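Local structure of thiosulfate sulfurtransferase (Pseudomonas aeruginosa, 1YT8) at residues Asp156-Met161 / His234-Arg239; Leu174-Ala179 / Asp329-Arg334; Arg110-Pro115 / Asp488-Pro493. The protein probably transfers sulfur from thiosulfate to cyanide, as rhodaneses do, and is built from four rhodanese-like domains in one chain. All blocks are in the same frame, centred on the assembly; numbering follows the deposited sequence.

Contact 1: residues Asp156-Met161 / His234-Arg239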
loop_
_atom_site.group_PDB
_atom_site.type_symbol
_atom_site.label_atom_id
_atom_site.label_comp_id
_atom_site.label_asym_id
_atom_site.label_seq_id
_atom_site.Cartn_x
_atom_site.Cartn_y
_atom_site.Cartn_z
ATOM N N ASP A 156 4.772 -8.446 10.170
ATOM C CA ASP A 156 6.193 -8.337 9.828
ATOM C C ASP A 156 6.828 -7.057 10.374
ATOM O O ASP A 156 8.022 -7.029 10.685
ATOM C CB ASP A 156 6.412 -8.426 8.311
ATOM C CG ASP A 156 5.718 -7.315 7.545
ATOM O OD1 ASP A 156 4.488 -7.398 7.355
ATOM O OD2 ASP A 156 6.405 -6.359 7.134
ATOM N N GLU A 157 6.040 -5.993 10.489
ATOM C CA GLU A 157 6.561 -4.740 11.030
ATOM C C GLU A 157 6.805 -4.935 12.518
ATOM O O GLU A 157 7.843 -4.537 13.053
ATOM C CB GLU A 157 5.562 -3.607 10.820
ATOM C CG GLU A 157 5.452 -3.133 9.384
ATOM C CD GLU A 157 4.376 -2.081 9.214
ATOM O OE1 GLU A 157 3.191 -2.461 9.102
ATOM O OE2 GLU A 157 4.714 -0.878 9.209
ATOM N N TYR A 158 5.827 -5.547 13.181
ATOM C CA TYR A 158 5.906 -5.827 14.611
ATOM C C TYR A 158 7.132 -6.691 14.904
ATOM O O TYR A 158 7.810 -6.505 15.914
ATOM C CB TYR A 158 4.619 -6.536 15.056
ATOM C CG TYR A 158 4.707 -7.265 16.378
ATOM C CD1 TYR A 158 4.552 -6.588 17.591
ATOM C CD2 TYR A 158 4.963 -8.635 16.413
ATOM C CE1 TYR A 158 4.650 -7.270 18.812
ATOM C CE2 TYR A 158 5.064 -9.322 17.619
ATOM C CZ TYR A 158 4.908 -8.638 18.811
ATOM O OH TYR A 158 5.032 -9.327 19.998
ATOM N N GLN A 159 7.418 -7.641 14.021
ATOM C CA GLN A 159 8.577 -8.499 14.224
ATOM C C GLN A 159 9.895 -7.762 14.010
ATOM O O GLN A 159 10.930 -8.159 14.556
ATOM C CB GLN A 159 8.513 -9.722 13.306
ATOM C CG GLN A 159 7.470 -10.735 13.719
ATOM C CD GLN A 159 7.897 -12.149 13.383
ATOM O OE1 GLN A 159 8.032 -12.509 12.214
ATOM N NE2 GLN A 159 8.127 -12.956 14.414
ATOM N N THR A 160 9.872 -6.688 13.229
ATOM C CA THR A 160 11.099 -5.935 12.992
ATOM C C THR A 160 11.537 -5.227 14.278
ATOM O O THR A 160 12.707 -5.274 14.661
ATOM C CB THR A 160 10.914 -4.931 11.845
ATOM O OG1 THR A 160 10.603 -5.652 10.646
ATOM C CG2 THR A 160 12.190 -4.130 11.619
HETATM N N MSE A 161 10.594 -4.566 14.941
HETATM C CA MSE A 161 10.874 -3.906 16.211
HETATM C C MSE A 161 9.540 -3.687 16.900
HETATM O O MSE A 161 8.528 -3.440 16.240
HETATM C CB MSE A 161 11.609 -2.569 16.015
HETATM C CG MSE A 161 10.751 -1.422 15.524
HETATM SE SE MSE A 161 10.332 -1.560 13.643
HETATM C CE MSE A 161 10.212 0.358 13.246
ATOM N N HIS A 234 12.864 -7.102 19.509
ATOM C CA HIS A 234 12.906 -7.483 18.101
ATOM C C HIS A 234 12.608 -8.963 17.935
ATOM O O HIS A 234 12.905 -9.760 18.824
ATOM C CB HIS A 234 14.299 -7.179 17.529
ATOM C CG HIS A 234 14.761 -5.777 17.778
ATOM N ND1 HIS A 234 14.360 -4.712 17.001
ATOM C CD2 HIS A 234 15.573 -5.261 18.733
ATOM C CE1 HIS A 234 14.904 -3.600 17.466
ATOM N NE2 HIS A 234 15.645 -3.906 18.516
ATOM N N GLY A 235 12.022 -9.324 16.795
ATOM C CA GLY A 235 11.713 -10.717 16.518
ATOM C C GLY A 235 10.661 -11.326 17.424
ATOM O O GLY A 235 10.569 -12.551 17.548
ATOM N N GLN A 236 9.860 -10.479 18.060
ATOM C CA GLN A 236 8.821 -10.967 18.951
ATOM C C GLN A 236 7.721 -11.686 18.178
ATOM O O GLN A 236 7.574 -11.498 16.965
ATOM C CB GLN A 236 8.247 -9.814 19.768
ATOM C CG GLN A 236 9.280 -9.160 20.678
ATOM C CD GLN A 236 10.034 -10.169 21.527
ATOM O OE1 GLN A 236 11.233 -10.391 21.333
ATOM N NE2 GLN A 236 9.336 -10.787 22.468
ATOM N N THR A 237 6.942 -12.500 18.891
ATOM C CA THR A 237 5.888 -13.290 18.271
ATOM C C THR A 237 4.545 -13.290 19.015
ATOM O O THR A 237 3.675 -14.103 18.710
ATOM C CB THR A 237 6.350 -14.762 18.111
ATOM O OG1 THR A 237 6.616 -15.317 19.403
ATOM C CG2 THR A 237 7.628 -14.839 17.281
ATOM N N ARG A 238 4.376 -12.401 19.991
ATOM C CA ARG A 238 3.112 -12.345 20.724
ATOM C C ARG A 238 2.034 -11.897 19.750
ATOM O O ARG A 238 2.207 -10.917 19.024
ATOM C CB ARG A 238 3.202 -11.359 21.888
ATOM C CG ARG A 238 4.444 -11.540 22.738
ATOM C CD ARG A 238 4.346 -10.751 24.034
ATOM N NE ARG A 238 5.653 -10.619 24.667
ATOM C CZ ARG A 238 6.570 -9.727 24.305
ATOM N NH1 ARG A 238 6.320 -8.877 23.317
ATOM N NH2 ARG A 238 7.743 -9.692 24.926
ATOM N N ARG A 239 0.918 -12.612 19.736
ATOM C CA ARG A 239 -0.154 -12.285 18.815
ATOM C C ARG A 239 -1.533 -12.636 19.363
ATOM O O ARG A 239 -1.662 -13.434 20.292
ATOM C CB ARG A 239 0.104 -13.008 17.483
ATOM C CG ARG A 239 -1.077 -13.043 16.532
ATOM C CD ARG A 239 -0.654 -12.888 15.075
ATOM N NE ARG A 239 0.387 -13.824 14.661
ATOM C CZ ARG A 239 0.784 -13.979 13.399
ATOM N NH1 ARG A 239 0.221 -13.262 12.431
ATOM N NH2 ARG A 239 1.744 -14.846 13.101
HETATM O O HOH W 1 9.718 -7.572 17.649
#
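His-234 aims ND1 at the carbonyl O of Thr-160, 2.9 Å away, in a nearly straight bond (168° at the hydrogen). The oxygen lies in the ring plane and accepts the N-H through a lone pair, which fixes the rotation of the imidazole. CB of Met-161, a selenomethionine, packs 3.6 Å from ND1 of the same ring. One residue on, Gly-235 N donates to Gln-159 O at 2.8 Å; its positive phi by itself favours glycine. Gln-236 N then donates to water 1, which in turn donates to Tyr-158 O. The carbonyls of the last turn of helix 155-160, in a rhodanese-like domain with a parallel sheet of order 1-5-4-2-3, are thus taken up by the loop between helices 221-227 and 245-262. In return, Gln-236 O accepts from Gln-159 NE2 at 3.0 Å; the donor stands 40° above the carbonyl plane. Tyr-158 has CG anti to its backbone N (chi1 162°), which carries the ring toward the loop; its OH lies 3.3 Å from Gln-236 CB. Thr-237 brings CG2 to 3.5 Å from Gln-159 NE2. Arg-238 N makes a weak bond to the Tyr-158 OH, whose stronger partner is Gly-166 O; Arg-238 NH1 also bonds to Gly-166 O.

Contact 2: residues Leu174-Ala179 / Asp329-Arg334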
loop_
_atom_site.group_PDB
_atom_site.type_symbol
_atom_site.label_atom_id
_atom_site.label_comp_id
_atom_site.label_asym_id
_atom_site.label_seq_id
_atom_site.Cartn_x
_atom_site.Cartn_y
_atom_site.Cartn_z
ATOM N N LEU A 174 -8.429 -5.081 16.125
ATOM C CA LEU A 174 -8.574 -4.498 17.459
ATOM C C LEU A 174 -9.927 -4.664 18.148
ATOM O O LEU A 174 -10.000 -5.224 19.244
ATOM C CB LEU A 174 -8.176 -3.017 17.421
ATOM C CG LEU A 174 -6.669 -2.787 17.217
ATOM C CD1 LEU A 174 -6.413 -1.329 16.894
ATOM C CD2 LEU A 174 -5.903 -3.198 18.476
ATOM N N VAL A 175 -10.998 -4.188 17.525
ATOM C CA VAL A 175 -12.319 -4.302 18.133
ATOM C C VAL A 175 -12.753 -5.760 18.277
ATOM O O VAL A 175 -13.457 -6.121 19.223
ATOM C CB VAL A 175 -13.364 -3.517 17.306
ATOM C CG1 VAL A 175 -14.759 -3.701 17.891
ATOM C CG2 VAL A 175 -12.993 -2.039 17.302
ATOM N N LEU A 176 -12.310 -6.604 17.353
ATOM C CA LEU A 176 -12.664 -8.021 17.381
ATOM C C LEU A 176 -11.938 -8.850 18.446
ATOM O O LEU A 176 -12.533 -9.745 19.046
ATOM C CB LEU A 176 -12.400 -8.655 16.012
ATOM C CG LEU A 176 -12.690 -10.156 15.841
ATOM C CD1 LEU A 176 -14.189 -10.413 15.926
ATOM C CD2 LEU A 176 -12.163 -10.630 14.491
ATOM N N ARG A 177 -10.664 -8.551 18.686
ATOM C CA ARG A 177 -9.867 -9.332 19.635
ATOM C C ARG A 177 -9.658 -8.772 21.038
ATOM O O ARG A 177 -9.269 -9.517 21.938
ATOM C CB ARG A 177 -8.480 -9.587 19.040
ATOM C CG ARG A 177 -8.471 -9.912 17.556
ATOM C CD ARG A 177 -8.861 -11.344 17.274
ATOM N NE ARG A 177 -8.934 -11.583 15.835
ATOM C CZ ARG A 177 -9.196 -12.764 15.283
ATOM N NH1 ARG A 177 -9.406 -13.825 16.050
ATOM N NH2 ARG A 177 -9.265 -12.877 13.961
ATOM N N VAL A 178 -9.910 -7.481 21.234
ATOM C CA VAL A 178 -9.652 -6.847 22.528
ATOM C C VAL A 178 -10.269 -7.474 23.778
ATOM O O VAL A 178 -9.635 -7.496 24.836
ATOM C CB VAL A 178 -10.014 -5.333 22.498
ATOM C CG1 VAL A 178 -11.517 -5.142 22.423
ATOM C CG2 VAL A 178 -9.435 -4.636 23.730
ATOM N N ALA A 179 -11.488 -7.992 23.673
ATOM C CA ALA A 179 -12.136 -8.594 24.837
ATOM C C ALA A 179 -11.388 -9.827 25.357
ATOM O O ALA A 179 -11.456 -10.143 26.544
ATOM C CB ALA A 179 -13.579 -8.959 24.503
ATOM N N ASP A 329 -15.927 -9.823 5.294
ATOM C CA ASP A 329 -15.382 -10.430 6.506
ATOM C C ASP A 329 -16.368 -11.523 6.904
ATOM O O ASP A 329 -17.460 -11.604 6.340
ATOM C CB ASP A 329 -15.157 -9.412 7.647
ATOM C CG ASP A 329 -16.412 -9.108 8.463
ATOM O OD1 ASP A 329 -17.368 -9.914 8.483
ATOM O OD2 ASP A 329 -16.422 -8.046 9.127
ATOM N N ASP A 330 -15.984 -12.372 7.851
ATOM C CA ASP A 330 -16.852 -13.462 8.288
ATOM C C ASP A 330 -17.073 -13.398 9.793
ATOM O O ASP A 330 -17.316 -14.420 10.435
ATOM C CB ASP A 330 -16.224 -14.812 7.925
ATOM C CG ASP A 330 -14.804 -14.973 8.477
ATOM O OD1 ASP A 330 -14.384 -14.158 9.324
ATOM O OD2 ASP A 330 -14.106 -15.927 8.068
ATOM N N ASP A 331 -17.005 -12.190 10.346
ATOM C CA ASP A 331 -17.147 -12.000 11.786
ATOM C C ASP A 331 -18.101 -10.885 12.197
ATOM O O ASP A 331 -18.530 -10.828 13.349
ATOM C CB ASP A 331 -15.773 -11.711 12.388
ATOM C CG ASP A 331 -15.064 -10.574 11.679
ATOM O OD1 ASP A 331 -14.471 -10.825 10.606
ATOM O OD2 ASP A 331 -15.117 -9.429 12.182
ATOM N N GLY A 332 -18.409 -9.984 11.271
ATOM C CA GLY A 332 -19.311 -8.889 11.586
ATOM C C GLY A 332 -18.673 -7.714 12.312
ATOM O O GLY A 332 -19.379 -6.828 12.791
ATOM N N VAL A 333 -17.346 -7.693 12.396
ATOM C CA VAL A 333 -16.646 -6.604 13.072
ATOM C C VAL A 333 -15.636 -5.885 12.178
ATOM O O VAL A 333 -15.704 -4.671 12.000
ATOM C CB VAL A 333 -15.876 -7.112 14.319
ATOM C CG1 VAL A 333 -15.065 -5.968 14.935
ATOM C CG2 VAL A 333 -16.848 -7.672 15.351
ATOM N N ARG A 334 -14.698 -6.644 11.626
ATOM C CA ARG A 334 -13.632 -6.088 10.796
ATOM C C ARG A 334 -14.063 -5.236 9.611
ATOM O O ARG A 334 -13.558 -4.126 9.429
ATOM C CB ARG A 334 -12.710 -7.219 10.343
ATOM C CG ARG A 334 -11.973 -7.851 11.516
ATOM C CD ARG A 334 -11.061 -8.982 11.091
ATOM N NE ARG A 334 -11.815 -10.174 10.717
ATOM C CZ ARG A 334 -11.267 -11.367 10.516
ATOM N NH1 ARG A 334 -9.958 -11.531 10.653
ATOM N NH2 ARG A 334 -12.033 -12.400 10.190
#
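Leu-176 crosses Val-333 at a slant, with CD1 of the leucine 3.9 Å from CG2 of the valine. Val-333 CG1, anti to its backbone N (chi1 175°), reaches Val-175 CG1 at 3.7 Å. The other leucine methyl, CD2, lies over a face of both the Arg-177 and Arg-334 guanidiniums, toward the rim, 3.8 Å from Arg-334 NE. Arg-177 NH2 comes within 3.6 Å of Arg-334 NH1, the two guanidinium planes 84° apart. Glu-173 probably offsets this like-charge approach, with salt bridges from OE1 to Arg-177 NE and from OE2 to Arg-334 NH1. At the edge of the Arg-334 guanidinium lies Asp-331: its OD1 takes both NE (2.7 Å) and NH2 of Arg-334, and Asp-330 OD1 holds NH2 as well, which keeps the guanidinium flat. Asp-331 OD2 makes an Asx turn to Val-333 N, 2.8 Å, and accepts Arg-334 N at the start of helix 334-344. One step further out, Asp-329 OD1 accepts from Asp-331 N and Gly-332 N. The contact joins two rhodanese-like domains, with helix 174-181 of one set against the turn that follows strand 324-328 of the other; Val-175 also rests on helix 197-208, while alanines of helix 245-262 pack on Val-333.

Contact 3: residues Arg110-Pro115 / Asp488-Pro493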
loop_
_atom_site.group_PDB
_atom_site.type_symbol
_atom_site.label_atom_id
_atom_site.label_comp_id
_atom_site.label_asym_id
_atom_site.label_seq_id
_atom_site.Cartn_x
_atom_site.Cartn_y
_atom_site.Cartn_z
ATOM N N ARG A 110 4.405 15.544 0.676
ATOM C CA ARG A 110 5.520 14.615 0.556
ATOM C C ARG A 110 5.097 13.334 1.265
ATOM O O ARG A 110 3.992 13.261 1.816
ATOM C CB ARG A 110 6.801 15.173 1.185
ATOM C CG ARG A 110 6.678 15.554 2.642
ATOM C CD ARG A 110 8.052 15.758 3.275
ATOM N NE ARG A 110 8.777 14.497 3.420
ATOM C CZ ARG A 110 9.719 14.062 2.589
ATOM N NH1 ARG A 110 10.076 14.785 1.533
ATOM N NH2 ARG A 110 10.303 12.892 2.812
ATOM N N ASP A 111 5.979 12.337 1.237
ATOM C CA ASP A 111 5.758 11.026 1.846
ATOM C C ASP A 111 4.741 10.188 1.070
ATOM O O ASP A 111 4.390 10.527 -0.063
ATOM C CB ASP A 111 5.322 11.169 3.312
ATOM C CG ASP A 111 5.892 10.071 4.194
ATOM O OD1 ASP A 111 5.354 8.944 4.191
ATOM O OD2 ASP A 111 6.902 10.329 4.880
ATOM N N VAL A 112 4.284 9.091 1.673
ATOM C CA VAL A 112 3.323 8.197 1.021
ATOM C C VAL A 112 2.055 7.977 1.853
ATOM O O VAL A 112 2.051 8.222 3.060
ATOM C CB VAL A 112 3.968 6.818 0.727
ATOM C CG1 VAL A 112 5.172 6.989 -0.185
ATOM C CG2 VAL A 112 4.388 6.144 2.036
ATOM N N ASN A 113 0.992 7.514 1.194
ATOM C CA ASN A 113 -0.305 7.246 1.834
ATOM C C ASN A 113 -0.756 8.480 2.619
ATOM O O ASN A 113 -1.263 8.379 3.742
ATOM C CB ASN A 113 -0.194 6.040 2.776
ATOM C CG ASN A 113 0.496 4.846 2.125
ATOM O OD1 ASN A 113 1.424 4.275 2.696
ATOM N ND2 ASN A 113 0.042 4.460 0.932
ATOM N N VAL A 114 -0.593 9.643 1.997
ATOM C CA VAL A 114 -0.922 10.915 2.629
ATOM C C VAL A 114 -2.382 11.096 3.050
ATOM O O VAL A 114 -2.647 11.569 4.156
ATOM C CB VAL A 114 -0.464 12.086 1.732
ATOM C CG1 VAL A 114 -0.739 13.421 2.415
ATOM C CG2 VAL A 114 1.034 11.944 1.457
ATOM N N PRO A 115 -3.345 10.731 2.187
ATOM C CA PRO A 115 -4.737 10.907 2.616
ATOM C C PRO A 115 -5.005 10.158 3.924
ATOM O O PRO A 115 -5.623 10.694 4.850
ATOM C CB PRO A 115 -5.532 10.333 1.447
ATOM C CG PRO A 115 -4.664 10.669 0.264
ATOM C CD PRO A 115 -3.276 10.312 0.774
ATOM N N ASP A 488 13.775 3.568 -6.625
ATOM C CA ASP A 488 12.544 2.804 -6.740
ATOM C C ASP A 488 11.761 2.646 -5.442
ATOM O O ASP A 488 10.599 2.245 -5.468
ATOM C CB ASP A 488 12.814 1.434 -7.397
ATOM C CG ASP A 488 13.793 0.564 -6.615
ATOM O OD1 ASP A 488 14.714 1.095 -5.963
ATOM O OD2 ASP A 488 13.651 -0.675 -6.683
ATOM N N ARG A 489 12.381 2.981 -4.313
ATOM C CA ARG A 489 11.697 2.889 -3.026
ATOM C C ARG A 489 11.973 4.066 -2.096
ATOM O O ARG A 489 13.119 4.462 -1.890
ATOM C CB ARG A 489 12.058 1.587 -2.299
ATOM C CG ARG A 489 11.524 1.548 -0.866
ATOM C CD ARG A 489 11.675 0.195 -0.202
ATOM N NE ARG A 489 11.182 0.235 1.176
ATOM C CZ ARG A 489 11.785 0.880 2.170
ATOM N NH1 ARG A 489 12.919 1.536 1.950
ATOM N NH2 ARG A 489 11.242 0.892 3.382
ATOM N N TYR A 490 10.907 4.621 -1.531
ATOM C CA TYR A 490 11.031 5.727 -0.592
ATOM C C TYR A 490 11.417 5.140 0.761
ATOM O O TYR A 490 10.772 4.210 1.246
ATOM C CB TYR A 490 9.699 6.472 -0.467
ATOM C CG TYR A 490 9.636 7.421 0.711
ATOM C CD1 TYR A 490 10.588 8.428 0.877
ATOM C CD2 TYR A 490 8.611 7.322 1.654
ATOM C CE1 TYR A 490 10.519 9.320 1.959
ATOM C CE2 TYR A 490 8.533 8.206 2.739
ATOM C CZ TYR A 490 9.487 9.200 2.884
ATOM O OH TYR A 490 9.404 10.078 3.947
ATOM N N ARG A 491 12.473 5.677 1.361
ATOM C CA ARG A 491 12.943 5.205 2.659
ATOM C C ARG A 491 12.009 5.722 3.754
ATOM O O ARG A 491 12.199 6.814 4.282
ATOM C CB ARG A 491 14.370 5.702 2.903
ATOM C CG ARG A 491 15.043 5.142 4.143
ATOM C CD ARG A 491 16.448 5.716 4.295
ATOM N NE ARG A 491 17.175 5.136 5.422
ATOM C CZ ARG A 491 18.408 5.491 5.775
ATOM N NH1 ARG A 491 19.052 6.427 5.087
ATOM N NH2 ARG A 491 18.997 4.916 6.816
ATOM N N ARG A 492 10.991 4.936 4.083
ATOM C CA ARG A 492 10.028 5.321 5.106
ATOM C C ARG A 492 10.691 5.401 6.486
ATOM O O ARG A 492 11.227 4.415 6.988
ATOM C CB ARG A 492 8.873 4.314 5.117
ATOM C CG ARG A 492 8.101 4.253 3.794
ATOM C CD ARG A 492 7.386 2.923 3.640
ATOM N NE ARG A 492 6.441 2.887 2.522
ATOM C CZ ARG A 492 6.779 2.917 1.235
ATOM N NH1 ARG A 492 8.053 2.986 0.869
ATOM N NH2 ARG A 492 5.832 2.864 0.306
ATOM N N PRO A 493 10.658 6.583 7.118
ATOM C CA PRO A 493 11.262 6.780 8.440
ATOM C C PRO A 493 10.586 5.948 9.523
ATOM O O PRO A 493 11.134 5.766 10.606
ATOM C CB PRO A 493 11.081 8.280 8.686
ATOM C CG PRO A 493 11.013 8.855 7.313
ATOM C CD PRO A 493 10.145 7.859 6.592
HETATM O O HOH W 2 3.214 2.390 2.168
#
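Tyr-490 sends its phenol across to Asp-111 and Arg-110, and the side chains cross it at about right angles. The hydroxyl donates to Asp-111 OD2 at 2.7 Å. The carboxylate is turned 84° from the ring, with OD2 at the ring edge near its plane, and the OH comes in from above the carboxylate plane, 57° out of it. The same hydroxyl oxygen accepts from Arg-110 NH2 at 3.2 Å, with the guanidinium turned 66° from the ring. Gripped by a carboxylate acceptor and a guanidinium donor, the hydroxyl is held by two bonds, and the arginine probably polarises the OH toward the carboxylate. The CB of Tyr-490 points toward 110-115, and the ring continues that way. Asp-111 is buried; its OD1 takes Val-112 N at 2.7 Å and a salt bridge from Lys-117. Arg-110 to Val-112 lead from helix 97-103 of the first rhodanese-like domain into helix 114-127, while 488-493 follows helix 464-470 of the last one, so the C-terminal tail of the chain comes back to pack against the first domain. Glu-32, in helix 32-35, ties the two together: OE1 accepts Tyr-490 N and OE2 pairs with Arg-492 NH2. Val-112 wedges between the two side chains of the tail. Its CG1 lies 3.9 Å from Tyr-490 CD2, meeting the ring obliquely, and its CG2 is 3.9 Å from NE of Arg-492, whose side chain crosses the valine at about a right angle. Water 2 donates to Asn-113 OD1 at 2.7 Å and accepts from Arg-492 NH2. Helix 501-512 packs alongside, with Trp-510 against Arg-110 and Asp-111, and Tyr-507 against Asp-111 and Pro-493.

In the fold
Contacts 1 and 2 share the second rhodanese-like domain: their centres are 21 Å apart, with nearest atoms about 8 Å apart, and their segments alternate along the chain. Contact 3 joins the connection after the first domain to the tail after the fourth and encloses both others in sequence; its nearest atoms are about 6 Å from contact 1 and about 17 Å from contact 2. The bound sulfite sits on the loop from Cys-193 to Arg-198, after strand 188-192, with Gln-312 completing the pocket. Contact 1 reaches that site through Glu-157, which salt-bridges Arg-198. Helix 197-208, which starts in the pocket at Thr-197, also borders contact 2.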